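Local coordinates for protein rRNA adenine N-6-methyltransferase (Saccharopolyspora erythraea, PDB 6NVM) that dimethylates a single adenine of 23S rRNA with S-adenosyl-L-methionine as methyl donor, lowering ribosome affinity for macrolide, lincosamide and streptogramin B antibiotics, at residues T65-A77 with F125-G139. Numbering follows the deposited sequence. Where two conformers were deposited one is given.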
loop_
_atom_site.group_PDB
_atom_site.type_symbol
_atom_site.label_atom_id
_atom_site.label_comp_id
_atom_site.label_asym_id
_atom_site.label_seq_id
_atom_site.Cartn_x
_atom_site.Cartn_y
_atom_site.Cartn_z
ATOM N N THR A 65 -5.057 -12.688 4.161
ATOM C CA THR A 65 -4.183 -11.538 4.370
ATOM C C THR A 65 -4.969 -10.275 4.697
ATOM O O THR A 65 -4.450 -9.375 5.369
ATOM C CB THR A 65 -3.329 -11.305 3.117
ATOM O OG1 THR A 65 -2.435 -12.406 2.937
ATOM C CG2 THR A 65 -2.522 -10.015 3.214
ATOM N N ALA A 66 -6.206 -10.173 4.214
ATOM C CA ALA A 66 -6.946 -8.928 4.343
ATOM C C ALA A 66 -7.393 -8.640 5.771
ATOM O O ALA A 66 -7.890 -7.541 6.029
ATOM C CB ALA A 66 -8.151 -8.955 3.407
ATOM N N GLU A 67 -7.242 -9.594 6.688
ATOM C CA GLU A 67 -7.583 -9.403 8.095
ATOM C C GLU A 67 -9.030 -8.935 8.243
ATOM O O GLU A 67 -9.327 -7.885 8.818
ATOM C CB GLU A 67 -6.603 -8.428 8.751
ATOM C CG GLU A 67 -5.177 -8.969 8.728
ATOM C CD GLU A 67 -4.172 -8.085 9.436
ATOM O OE1 GLU A 67 -4.299 -6.843 9.364
ATOM O OE2 GLU A 67 -3.243 -8.652 10.062
ATOM N N LEU A 68 -9.932 -9.756 7.718
ATOM C CA LEU A 68 -11.349 -9.442 7.678
ATOM C C LEU A 68 -12.055 -9.960 8.926
ATOM O O LEU A 68 -11.552 -10.827 9.643
ATOM C CB LEU A 68 -11.987 -10.042 6.426
ATOM C CG LEU A 68 -11.316 -9.649 5.108
ATOM C CD1 LEU A 68 -11.980 -10.395 3.958
ATOM C CD2 LEU A 68 -11.386 -8.141 4.902
ATOM N N ARG A 69 -13.232 -9.404 9.186
ATOM C CA ARG A 69 -14.043 -9.812 10.322
ATOM C C ARG A 69 -15.498 -9.522 10.000
ATOM O O ARG A 69 -15.792 -8.737 9.090
ATOM C CB ARG A 69 -13.621 -9.089 11.611
ATOM C CG ARG A 69 -13.691 -7.581 11.529
ATOM C CD ARG A 69 -13.346 -6.940 12.861
ATOM N NE ARG A 69 -13.501 -5.486 12.827
ATOM C CZ ARG A 69 -12.564 -4.633 12.424
ATOM N NH1 ARG A 69 -11.382 -5.074 12.014
ATOM N NH2 ARG A 69 -12.807 -3.329 12.437
ATOM N N PRO A 70 -16.433 -10.128 10.734
ATOM C CA PRO A 70 -17.847 -10.078 10.317
ATOM C C PRO A 70 -18.467 -8.690 10.317
ATOM O O PRO A 70 -19.472 -8.490 9.626
ATOM C CB PRO A 70 -18.547 -10.990 11.334
ATOM C CG PRO A 70 -17.487 -11.854 11.884
ATOM C CD PRO A 70 -16.232 -11.034 11.876
ATOM N N ASP A 71 -17.936 -7.725 11.065
ATOM C CA ASP A 71 -18.530 -6.394 11.073
ATOM C C ASP A 71 -17.792 -5.411 10.166
ATOM O O ASP A 71 -18.128 -4.221 10.164
ATOM C CB ASP A 71 -18.613 -5.851 12.508
ATOM C CG ASP A 71 -17.261 -5.401 13.071
ATOM O OD1 ASP A 71 -16.213 -5.611 12.429
ATOM O OD2 ASP A 71 -17.259 -4.824 14.181
ATOM N N LEU A 72 -16.824 -5.880 9.373
ATOM C CA LEU A 72 -16.005 -5.001 8.541
ATOM C C LEU A 72 -16.392 -5.124 7.072
ATOM O O LEU A 72 -16.277 -6.221 6.506
ATOM C CB LEU A 72 -14.528 -5.343 8.722
ATOM C CG LEU A 72 -13.520 -4.425 8.031
ATOM C CD1 LEU A 72 -13.500 -3.071 8.704
ATOM C CD2 LEU A 72 -12.141 -5.060 8.044
ATOM N N PRO A 73 -16.802 -4.048 6.399
ATOM C CA PRO A 73 -17.080 -4.140 4.963
ATOM C C PRO A 73 -15.807 -4.063 4.129
ATOM O O PRO A 73 -14.781 -3.529 4.551
ATOM C CB PRO A 73 -17.984 -2.928 4.711
ATOM C CG PRO A 73 -17.502 -1.913 5.700
ATOM C CD PRO A 73 -17.090 -2.701 6.926
ATOM N N VAL A 74 -15.893 -4.620 2.921
ATOM C CA VAL A 74 -14.774 -4.688 1.990
ATOM C C VAL A 74 -15.175 -4.015 0.687
ATOM O O VAL A 74 -16.298 -4.198 0.204
ATOM C CB VAL A 74 -14.351 -6.151 1.725
ATOM C CG1 VAL A 74 -13.244 -6.219 0.664
ATOM C CG2 VAL A 74 -13.905 -6.814 3.015
ATOM N N LEU A 75 -14.256 -3.239 0.118
ATOM C CA LEU A 75 -14.364 -2.780 -1.260
ATOM C C LEU A 75 -13.354 -3.544 -2.106
ATOM O O LEU A 75 -12.206 -3.732 -1.693
ATOM C CB LEU A 75 -14.120 -1.270 -1.373
ATOM C CG LEU A 75 -15.340 -0.375 -1.155
ATOM C CD1 LEU A 75 -15.915 -0.554 0.235
ATOM C CD2 LEU A 75 -14.975 1.089 -1.402
ATOM N N GLU A 76 -13.788 -3.998 -3.285
ATOM C CA GLU A 76 -12.933 -4.778 -4.169
ATOM C C GLU A 76 -12.869 -4.143 -5.550
ATOM O O GLU A 76 -13.883 -3.689 -6.086
ATOM C CB GLU A 76 -13.419 -6.236 -4.305
ATOM C CG GLU A 76 -12.503 -7.086 -5.182
ATOM C CD GLU A 76 -13.049 -8.475 -5.460
ATOM O OE1 GLU A 76 -14.280 -8.666 -5.376
ATOM O OE2 GLU A 76 -12.237 -9.378 -5.761
ATOM N N ALA A 77 -11.671 -4.139 -6.127
ATOM C CA ALA A 77 -11.448 -3.691 -7.492
ATOM C C ALA A 77 -10.748 -4.797 -8.267
ATOM O O ALA A 77 -10.016 -5.611 -7.693
ATOM C CB ALA A 77 -10.611 -2.397 -7.530
ATOM N N PHE A 125 -13.532 2.232 -10.214
ATOM C CA PHE A 125 -13.194 2.324 -8.799
ATOM C C PHE A 125 -12.434 3.601 -8.476
ATOM O O PHE A 125 -12.534 4.117 -7.355
ATOM C CB PHE A 125 -12.357 1.122 -8.363
ATOM C CG PHE A 125 -11.929 1.194 -6.927
ATOM C CD1 PHE A 125 -12.818 0.888 -5.914
ATOM C CD2 PHE A 125 -10.660 1.622 -6.588
ATOM C CE1 PHE A 125 -12.443 0.984 -4.580
ATOM C CE2 PHE A 125 -10.276 1.708 -5.254
ATOM C CZ PHE A 125 -11.167 1.398 -4.257
ATOM N N LEU A 126 -11.661 4.118 -9.428
ATOM C CA LEU A 126 -10.767 5.227 -9.117
ATOM C C LEU A 126 -11.512 6.516 -8.801
ATOM O O LEU A 126 -10.926 7.413 -8.184
ATOM C CB LEU A 126 -9.789 5.442 -10.270
ATOM C CG LEU A 126 -8.584 4.499 -10.261
ATOM C CD1 LEU A 126 -7.754 4.678 -11.533
ATOM C CD2 LEU A 126 -7.713 4.732 -9.027
ATOM N N THR A 127 -12.776 6.634 -9.204
ATOM C CA THR A 127 -13.594 7.794 -8.871
ATOM C C THR A 127 -14.597 7.500 -7.762
ATOM O O THR A 127 -15.453 8.345 -7.475
ATOM C CB THR A 127 -14.337 8.302 -10.111
ATOM O OG1 THR A 127 -15.249 7.295 -10.578
ATOM C CG2 THR A 127 -13.359 8.656 -11.218
ATOM N N ALA A 128 -14.513 6.328 -7.137
ATOM C CA ALA A 128 -15.401 5.981 -6.038
ATOM C C ALA A 128 -14.964 6.673 -4.746
ATOM O O ALA A 128 -13.780 6.914 -4.512
ATOM C CB ALA A 128 -15.427 4.468 -5.832
ATOM N N GLU A 129 -15.949 7.015 -3.915
ATOM C CA GLU A 129 -15.704 7.568 -2.588
ATOM C C GLU A 129 -15.554 6.439 -1.576
ATOM O O GLU A 129 -16.283 5.448 -1.646
ATOM C CB GLU A 129 -16.857 8.474 -2.157
ATOM C CG GLU A 129 -16.878 9.830 -2.831
ATOM C CD GLU A 129 -15.853 10.790 -2.248
ATOM O OE1 GLU A 129 -15.558 10.694 -1.037
ATOM O OE2 GLU A 129 -15.343 11.643 -3.005
ATOM N N PRO A 130 -14.632 6.525 -0.615
ATOM C CA PRO A 130 -14.581 5.502 0.423
ATOM C C PRO A 130 -15.778 5.618 1.345
ATOM O O PRO A 130 -16.365 6.704 1.492
ATOM C CB PRO A 130 -13.266 5.813 1.163
ATOM C CG PRO A 130 -13.055 7.245 0.939
ATOM C CD PRO A 130 -13.569 7.527 -0.441
ATOM N N PRO A 131 -16.188 4.522 1.986
ATOM C CA PRO A 131 -17.303 4.606 2.924
ATOM C C PRO A 131 -16.898 5.352 4.182
ATOM O O PRO A 131 -15.718 5.340 4.575
ATOM C CB PRO A 131 -17.629 3.131 3.222
ATOM C CG PRO A 131 -16.379 2.399 2.923
ATOM C CD PRO A 131 -15.708 3.144 1.806
ATOM N N PRO A 132 -17.844 6.012 4.856
ATOM C CA PRO A 132 -17.485 6.807 6.040
ATOM C C PRO A 132 -17.430 5.988 7.320
ATOM O O PRO A 132 -17.790 6.470 8.398
ATOM C CB PRO A 132 -18.601 7.855 6.093
ATOM C CG PRO A 132 -19.792 7.124 5.562
ATOM C CD PRO A 132 -19.268 6.166 4.507
ATOM N N GLU A 133 -16.975 4.751 7.207
ATOM C CA GLU A 133 -16.814 3.842 8.335
ATOM C C GLU A 133 -15.569 3.005 8.079
ATOM O O GLU A 133 -15.067 2.987 6.946
ATOM C CB GLU A 133 -18.047 2.948 8.498
ATOM C CG GLU A 133 -18.371 2.132 7.246
ATOM C CD GLU A 133 -19.468 1.100 7.462
ATOM O OE1 GLU A 133 -19.522 0.491 8.551
ATOM O OE2 GLU A 133 -20.277 0.891 6.533
ATOM N N PRO A 134 -15.035 2.309 9.082
ATOM C CA PRO A 134 -13.865 1.461 8.835
ATOM C C PRO A 134 -14.169 0.427 7.759
ATOM O O PRO A 134 -15.286 -0.084 7.661
ATOM C CB PRO A 134 -13.597 0.810 10.197
ATOM C CG PRO A 134 -14.242 1.720 11.190
ATOM C CD PRO A 134 -15.448 2.281 10.496
ATOM N N PHE A 135 -13.163 0.131 6.941
ATOM C CA PHE A 135 -13.339 -0.809 5.843
ATOM C C PHE A 135 -11.972 -1.321 5.422
ATOM O O PHE A 135 -10.934 -0.799 5.835
ATOM C CB PHE A 135 -14.061 -0.160 4.659
ATOM C CG PHE A 135 -13.188 0.769 3.856
ATOM C CD1 PHE A 135 -12.900 2.036 4.321
ATOM C CD2 PHE A 135 -12.653 0.365 2.638
ATOM C CE1 PHE A 135 -12.084 2.901 3.588
ATOM C CE2 PHE A 135 -11.839 1.223 1.898
ATOM C CZ PHE A 135 -11.558 2.492 2.382
ATOM N N ALA A 136 -11.992 -2.361 4.594
ATOM C CA ALA A 136 -10.794 -2.906 3.985
ATOM C C ALA A 136 -10.935 -2.868 2.471
ATOM O O ALA A 136 -12.038 -2.991 1.933
ATOM C CB ALA A 136 -10.538 -4.344 4.448
ATOM N N PHE A 137 -9.807 -2.681 1.789
ATOM C CA PHE A 137 -9.746 -2.756 0.338
ATOM C C PHE A 137 -8.982 -4.005 -0.066
ATOM O O PHE A 137 -7.949 -4.323 0.528
ATOM C CB PHE A 137 -9.053 -1.528 -0.266
ATOM C CG PHE A 137 -8.773 -1.670 -1.728
ATOM C CD1 PHE A 137 -9.762 -1.405 -2.661
ATOM C CD2 PHE A 137 -7.541 -2.098 -2.176
ATOM C CE1 PHE A 137 -9.522 -1.543 -4.013
ATOM C CE2 PHE A 137 -7.290 -2.234 -3.537
ATOM C CZ PHE A 137 -8.285 -1.954 -4.452
ATOM N N VAL A 138 -9.494 -4.705 -1.075
ATOM C CA VAL A 138 -8.797 -5.827 -1.699
ATOM C C VAL A 138 -8.859 -5.633 -3.204
ATOM O O VAL A 138 -9.909 -5.270 -3.741
ATOM C CB VAL A 138 -9.420 -7.183 -1.303
ATOM C CG1 VAL A 138 -8.699 -8.325 -1.996
ATOM C CG2 VAL A 138 -9.378 -7.371 0.196
ATOM N N GLY A 139 -7.757 -5.884 -3.901
ATOM C CA GLY A 139 -7.765 -5.648 -5.332
ATOM C C GLY A 139 -6.670 -6.378 -6.069
ATOM O O GLY A 139 -5.558 -6.559 -5.561
#
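Val74 to Ala77 pair in parallel with Ala136 to Gly139, the two short strand axes approaching to 4.7 Å at a 25° angle. Four backbone hydrogen bonds hold the register: Ala136 N to Pro73 O, Leu75 N to Ala136 O, Val138 N to Leu75 O and Ala77 N to Val138 O, the last the longest at 3.2 Å. The carbonyl oxygens of Pro73, Ala136, Leu75 and Val138 each also receive a CA-H contact, for example Glu76 CA at 3.1 Å from Val138 O.

On the face bearing Leu75 and Ala77, the returning loop folds over the strands. Leu75 has CG anti to its carbonyl carbon (chi1 -86°), which swings CG beside the backbone N, and its two methyls pack against the CG-CD side of Pro131, CD2 lying 3.9 Å from Pro131 CD. The same CD2 reaches the edge of the Phe125 ring, whereas Ala77 CB sits over a face of that ring, 4.3 Å from its centroid, in a CH-pi contact. Ala77 CB also meets the edge of Phe137 at CE1, 3.8 Å away. Pro131 CD in turn covers one face of Phe135.

The other face is mainly aliphatic: Ala136 CB is met by Leu68 CD2 and Leu72 CD2, and Val138 CG2 rests 3.8 Å from Ala66 CB. Leu84 and Leu88 of helix 83-89 also cover Val138. Glu76 extends outward from this face, its OE1 hydrogen-bonded to Thr85 OG1.

Strands 73-77 and 135-140 are central neighbours in the Rossmann-like methyltransferase sheet, where strand order 3-2-1-4-5 places the first beside the fourth. Directional backbone bonds fix their alignment; apolar groups pack on both faces, and on the Leu75 side this brings Ala77 and Phe125 next to Gly78 and Asp124, predicted S-adenosyl-L-methionine-binding residues.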